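Local coordinates for protein transcriptional regulator, LacI family (Burkholderia phymatum, PDB 2RGY) that probably regulates transcription as a LacI-family repressor or activator, its periplasmic-binding-protein-like part presumably sensing a small effector such as a sugar, at residues L118-A121 with T122-H126; D152-R156 with H157-R161. All coordinates share one frame; numbering follows the deposited sequence.

Interaction 1: residues L118-A121 with T122-H126; sequences LAAA and TLIEH
Thr122 folds its hydroxyl back onto the carbonyl of Leu118, one turn earlier in helix 112-125. Going outward, CB lies 3.5 Å from Leu118 O and almost as near Ala119 O. At CB the chain branches: OG1 stands beside the backbone N and anti to the carbonyl carbon (chi1 -56°), which aims it back at the preceding turn, and it donates to Leu118 O at 2.7 Å. The other branch, CG2, is anti to the backbone N, and the side chain packs against Val274 and Ile222. Leu118 O is therefore gripped twice, because Thr122 N also reaches it at 2.9 Å; the two donors come from opposite faces of the carbonyl plane, so the buried hydroxyl finds an acceptor while the main-chain bond stays in place. The ladder continues with Leu123 N to Ala119 O, 3.3 Å, and Ile124 N to Ala120 O, 2.8 Å and nearly straight at 174°. Beside it, Ile124 CD1 lies 4.5 Å from Ala120 CB, forming a small apolar ridge facing helix 141-155. This is the i to i-4 ladder of an alpha helix with a threonine hydroxyl bonded to the preceding turn, packed on the mixed sheet of a periplasmic-binding-protein-like fold.

Interaction 2: residues D152-R156 with H157-R161; sequences DELAR and HGIAR
His157 turns its imidazole back under the end of helix 141-155 and gives the ND1 proton to a main-chain oxygen, Glu153 O, at 3.0 Å. This bond sits beside a Schellman motif, in which Gly158, with positive phi, is the C-prime residue. Gly158 N binds Ala155 O at 3.1 Å, and Ile159 N reaches further back to Leu154 O at 3.0 Å. Leu154 O accepts a second hydrogen bond, from His157 N, and the two donors approach from opposite faces of its plane, so one carbonyl of the last turn is held by His157 N, within the type I turn Ala155 to Gly158, and by Ile159 N just beyond it. Below it, Leu154 and Ile159 make the hydrophobic contact that accompanies the cap: Leu154 CB and Ile159 CB are 4.0 Å apart. Next to them Leu154 CD1 meets Ile159 CG2. Both residues also touch Val164 in the loop that follows.

On the other flank, Glu153 has CG anti to the backbone N (chi1 -177°) and bends at chi2, bringing its carboxylate close to His157 CE1, with the carboxylate and ring planes 46° apart. OE1 forms a salt bridge with Arg156 NH1 whose hydrogen bond is weak, while Glu153 OE2 lies 3.1 Å from His157 CE1. The imidazole bond itself is nearly straight, 177° at the hydrogen, with Glu153 O in the ring plane.

Interactions 1 and 2 sit on neighbouring helices of the same domain, 112-125 and 141-155, their centres about 11 Å apart. They meet through apolar packing: Leu154 CD2 lies 3.5 Å from Ile124 CD1 and also touches Ala120 CB, while His157 CD2 lies against Ile124 CG2. Interaction 1 is the more buried, with Thr122 and Leu123 packed on the sheet at Ile222 and Glu125 at the surface. Interaction 2 lies further from the centre of the chain and keeps only Leu154 and Ile159 buried, among charged and exposed residues. Side chains bond to helix carbonyls in both, a threonine hydroxyl within regular helix in 118-126 and an imidazole beyond the helix end in 152-161.

Interaction 1: residues L118-A121 with T122-H126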
loop_
_atom_site.group_PDB
_atom_site.type_symbol
_atom_site.label_atom_id
_atom_site.label_comp_id
_atom_site.label_asym_id
_atom_site.label_seq_id
_atom_site.Cartn_x
_atom_site.Cartn_y
_atom_site.Cartn_z
ATOM N N LEU A 118 -1.795 -24.317 8.329
ATOM C CA LEU A 118 -0.437 -24.260 7.786
ATOM C C LEU A 118 0.489 -23.368 8.626
ATOM O O LEU A 118 1.672 -23.656 8.768
ATOM C CB LEU A 118 -0.463 -23.754 6.338
ATOM C CG LEU A 118 -1.073 -24.678 5.278
ATOM C CD1 LEU A 118 -1.093 -23.987 3.929
ATOM C CD2 LEU A 118 -0.268 -25.953 5.185
ATOM N N ALA A 119 -0.054 -22.289 9.173
ATOM C CA ALA A 119 0.732 -21.385 9.993
ATOM C C ALA A 119 1.197 -22.128 11.239
ATOM O O ALA A 119 2.365 -22.060 11.617
ATOM C CB ALA A 119 -0.101 -20.178 10.389
ATOM N N ALA A 120 0.274 -22.837 11.873
ATOM C CA ALA A 120 0.607 -23.590 13.067
ATOM C C ALA A 120 1.611 -24.694 12.750
ATOM O O ALA A 120 2.590 -24.864 13.468
ATOM C CB ALA A 120 -0.655 -24.187 13.685
ATOM N N ALA A 121 1.372 -25.438 11.675
ATOM C CA ALA A 121 2.255 -26.536 11.293
ATOM C C ALA A 121 3.665 -26.066 10.990
ATOM O O ALA A 121 4.632 -26.767 11.286
ATOM C CB ALA A 121 1.687 -27.274 10.091
ATOM N N THR A 122 3.785 -24.890 10.384
ATOM C CA THR A 122 5.099 -24.354 10.070
ATOM C C THR A 122 5.855 -24.177 11.385
ATOM O O THR A 122 6.971 -24.668 11.544
ATOM C CB THR A 122 5.014 -22.982 9.356
ATOM O OG1 THR A 122 4.201 -23.090 8.183
ATOM C CG2 THR A 122 6.402 -22.516 8.948
ATOM N N LEU A 123 5.231 -23.493 12.337
ATOM C CA LEU A 123 5.853 -23.255 13.633
ATOM C C LEU A 123 6.140 -24.551 14.391
ATOM O O LEU A 123 7.248 -24.769 14.876
ATOM C CB LEU A 123 4.962 -22.352 14.486
ATOM C CG LEU A 123 4.799 -20.924 13.950
ATOM C CD1 LEU A 123 3.810 -20.140 14.807
ATOM C CD2 LEU A 123 6.159 -20.237 13.925
ATOM N N ILE A 124 5.142 -25.412 14.494
ATOM C CA ILE A 124 5.333 -26.649 15.217
ATOM C C ILE A 124 6.399 -27.535 14.590
ATOM O O ILE A 124 7.196 -28.133 15.300
ATOM C CB ILE A 124 4.010 -27.417 15.352
ATOM C CG1 ILE A 124 3.110 -26.681 16.356
ATOM C CG2 ILE A 124 4.278 -28.846 15.843
ATOM C CD1 ILE A 124 1.654 -27.045 16.260
ATOM N N GLU A 125 6.435 -27.598 13.264
ATOM C CA GLU A 125 7.421 -28.421 12.580
ATOM C C GLU A 125 8.838 -27.911 12.819
ATOM O O GLU A 125 9.812 -28.651 12.652
ATOM C CB GLU A 125 7.115 -28.471 11.083
ATOM C CG GLU A 125 5.838 -29.263 10.775
ATOM C CD GLU A 125 5.497 -29.299 9.301
ATOM O OE1 GLU A 125 6.162 -28.592 8.511
ATOM O OE2 GLU A 125 4.554 -30.032 8.923
ATOM N N HIS A 126 8.951 -26.647 13.217
ATOM C CA HIS A 126 10.254 -26.068 13.487
ATOM C C HIS A 126 10.609 -26.179 14.966
ATOM O O HIS A 126 11.474 -25.462 15.464
ATOM C CB HIS A 126 10.291 -24.614 13.002
ATOM C CG HIS A 126 10.500 -24.493 11.525
ATOM N ND1 HIS A 126 11.754 -24.422 10.956
ATOM C CD2 HIS A 126 9.621 -24.517 10.497
ATOM C CE1 HIS A 126 11.639 -24.410 9.641
ATOM N NE2 HIS A 126 10.354 -24.468 9.335
#

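Interaction 2: residues D152-R156 with H157-R161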
loop_
_atom_site.group_PDB
_atom_site.type_symbol
_atom_site.label_atom_id
_atom_site.label_comp_id
_atom_site.label_asym_id
_atom_site.label_seq_id
_atom_site.Cartn_x
_atom_site.Cartn_y
_atom_site.Cartn_z
ATOM N N ASP A 152 -6.779 -25.930 15.716
ATOM C CA ASP A 152 -7.109 -27.334 15.489
ATOM C C ASP A 152 -5.770 -28.057 15.404
ATOM O O ASP A 152 -5.570 -29.084 16.041
ATOM C CB ASP A 152 -7.854 -27.550 14.165
ATOM C CG ASP A 152 -9.302 -27.096 14.214
ATOM O OD1 ASP A 152 -9.868 -26.982 15.321
ATOM O OD2 ASP A 152 -9.883 -26.867 13.128
ATOM N N GLU A 153 -4.856 -27.501 14.616
ATOM C CA GLU A 153 -3.527 -28.083 14.435
ATOM C C GLU A 153 -2.780 -28.163 15.770
ATOM O O GLU A 153 -2.091 -29.151 16.045
ATOM C CB GLU A 153 -2.732 -27.247 13.437
ATOM C CG GLU A 153 -1.346 -27.778 13.102
ATOM C CD GLU A 153 -1.378 -29.104 12.357
ATOM O OE1 GLU A 153 -2.393 -29.399 11.680
ATOM O OE2 GLU A 153 -0.374 -29.847 12.430
ATOM N N LEU A 154 -2.922 -27.130 16.596
ATOM C CA LEU A 154 -2.269 -27.116 17.901
ATOM C C LEU A 154 -2.831 -28.238 18.773
ATOM O O LEU A 154 -2.085 -28.907 19.485
ATOM C CB LEU A 154 -2.477 -25.782 18.633
ATOM C CG LEU A 154 -1.951 -24.453 18.053
ATOM C CD1 LEU A 154 -1.626 -23.508 19.206
ATOM C CD2 LEU A 154 -0.717 -24.682 17.200
ATOM N N ALA A 155 -4.148 -28.428 18.715
ATOM C CA ALA A 155 -4.814 -29.455 19.503
ATOM C C ALA A 155 -4.306 -30.840 19.137
ATOM O O ALA A 155 -4.170 -31.696 20.010
ATOM C CB ALA A 155 -6.318 -29.381 19.303
ATOM N N ARG A 156 -4.031 -31.058 17.852
ATOM C CA ARG A 156 -3.514 -32.345 17.380
ATOM C C ARG A 156 -2.132 -32.622 17.958
ATOM O O ARG A 156 -1.657 -33.762 17.935
ATOM C CB ARG A 156 -3.407 -32.375 15.851
ATOM C CG ARG A 156 -4.726 -32.448 15.122
ATOM C CD ARG A 156 -4.536 -32.366 13.607
ATOM N NE ARG A 156 -5.813 -32.111 12.955
ATOM C CZ ARG A 156 -6.119 -30.994 12.302
ATOM N NH1 ARG A 156 -5.229 -30.013 12.194
ATOM N NH2 ARG A 156 -7.335 -30.843 11.788
ATOM N N HIS A 157 -1.483 -31.576 18.458
ATOM C CA HIS A 157 -0.160 -31.713 19.039
ATOM C C HIS A 157 -0.151 -31.588 20.545
ATOM O O HIS A 157 0.907 -31.416 21.153
ATOM C CB HIS A 157 0.791 -30.703 18.422
ATOM C CG HIS A 157 1.182 -31.053 17.027
ATOM N ND1 HIS A 157 0.411 -30.717 15.934
ATOM C CD2 HIS A 157 2.200 -31.807 16.554
ATOM C CE1 HIS A 157 0.938 -31.252 14.849
ATOM N NE2 HIS A 157 2.024 -31.920 15.197
ATOM N N GLY A 158 -1.332 -31.683 21.143
ATOM C CA GLY A 158 -1.434 -31.613 22.586
ATOM C C GLY A 158 -1.310 -30.226 23.178
ATOM O O GLY A 158 -0.937 -30.074 24.334
ATOM N N ILE A 159 -1.628 -29.206 22.393
ATOM C CA ILE A 159 -1.549 -27.838 22.882
ATOM C C ILE A 159 -2.941 -27.222 22.971
ATOM O O ILE A 159 -3.620 -27.039 21.961
ATOM C CB ILE A 159 -0.649 -26.981 21.979
ATOM C CG1 ILE A 159 0.755 -27.595 21.925
ATOM C CG2 ILE A 159 -0.567 -25.564 22.528
ATOM C CD1 ILE A 159 1.709 -26.855 21.037
ATOM N N ALA A 160 -3.358 -26.908 24.192
ATOM C CA ALA A 160 -4.678 -26.344 24.435
ATOM C C ALA A 160 -4.804 -24.886 24.020
ATOM O O ALA A 160 -3.957 -24.054 24.348
ATOM C CB ALA A 160 -5.049 -26.503 25.911
ATOM N N ARG A 161 -5.874 -24.587 23.293
ATOM C CA ARG A 161 -6.133 -23.229 22.832
ATOM C C ARG A 161 -6.031 -22.237 23.996
ATOM O O ARG A 161 -5.445 -21.155 23.862
ATOM C CB ARG A 161 -7.531 -23.167 22.196
ATOM C CG ARG A 161 -7.998 -21.782 21.755
ATOM C CD ARG A 161 -9.099 -21.894 20.701
ATOM N NE ARG A 161 -9.548 -20.587 20.235
ATOM C CZ ARG A 161 -10.111 -20.366 19.050
ATOM N NH1 ARG A 161 -10.303 -21.367 18.194
ATOM N NH2 ARG A 161 -10.475 -19.137 18.715
#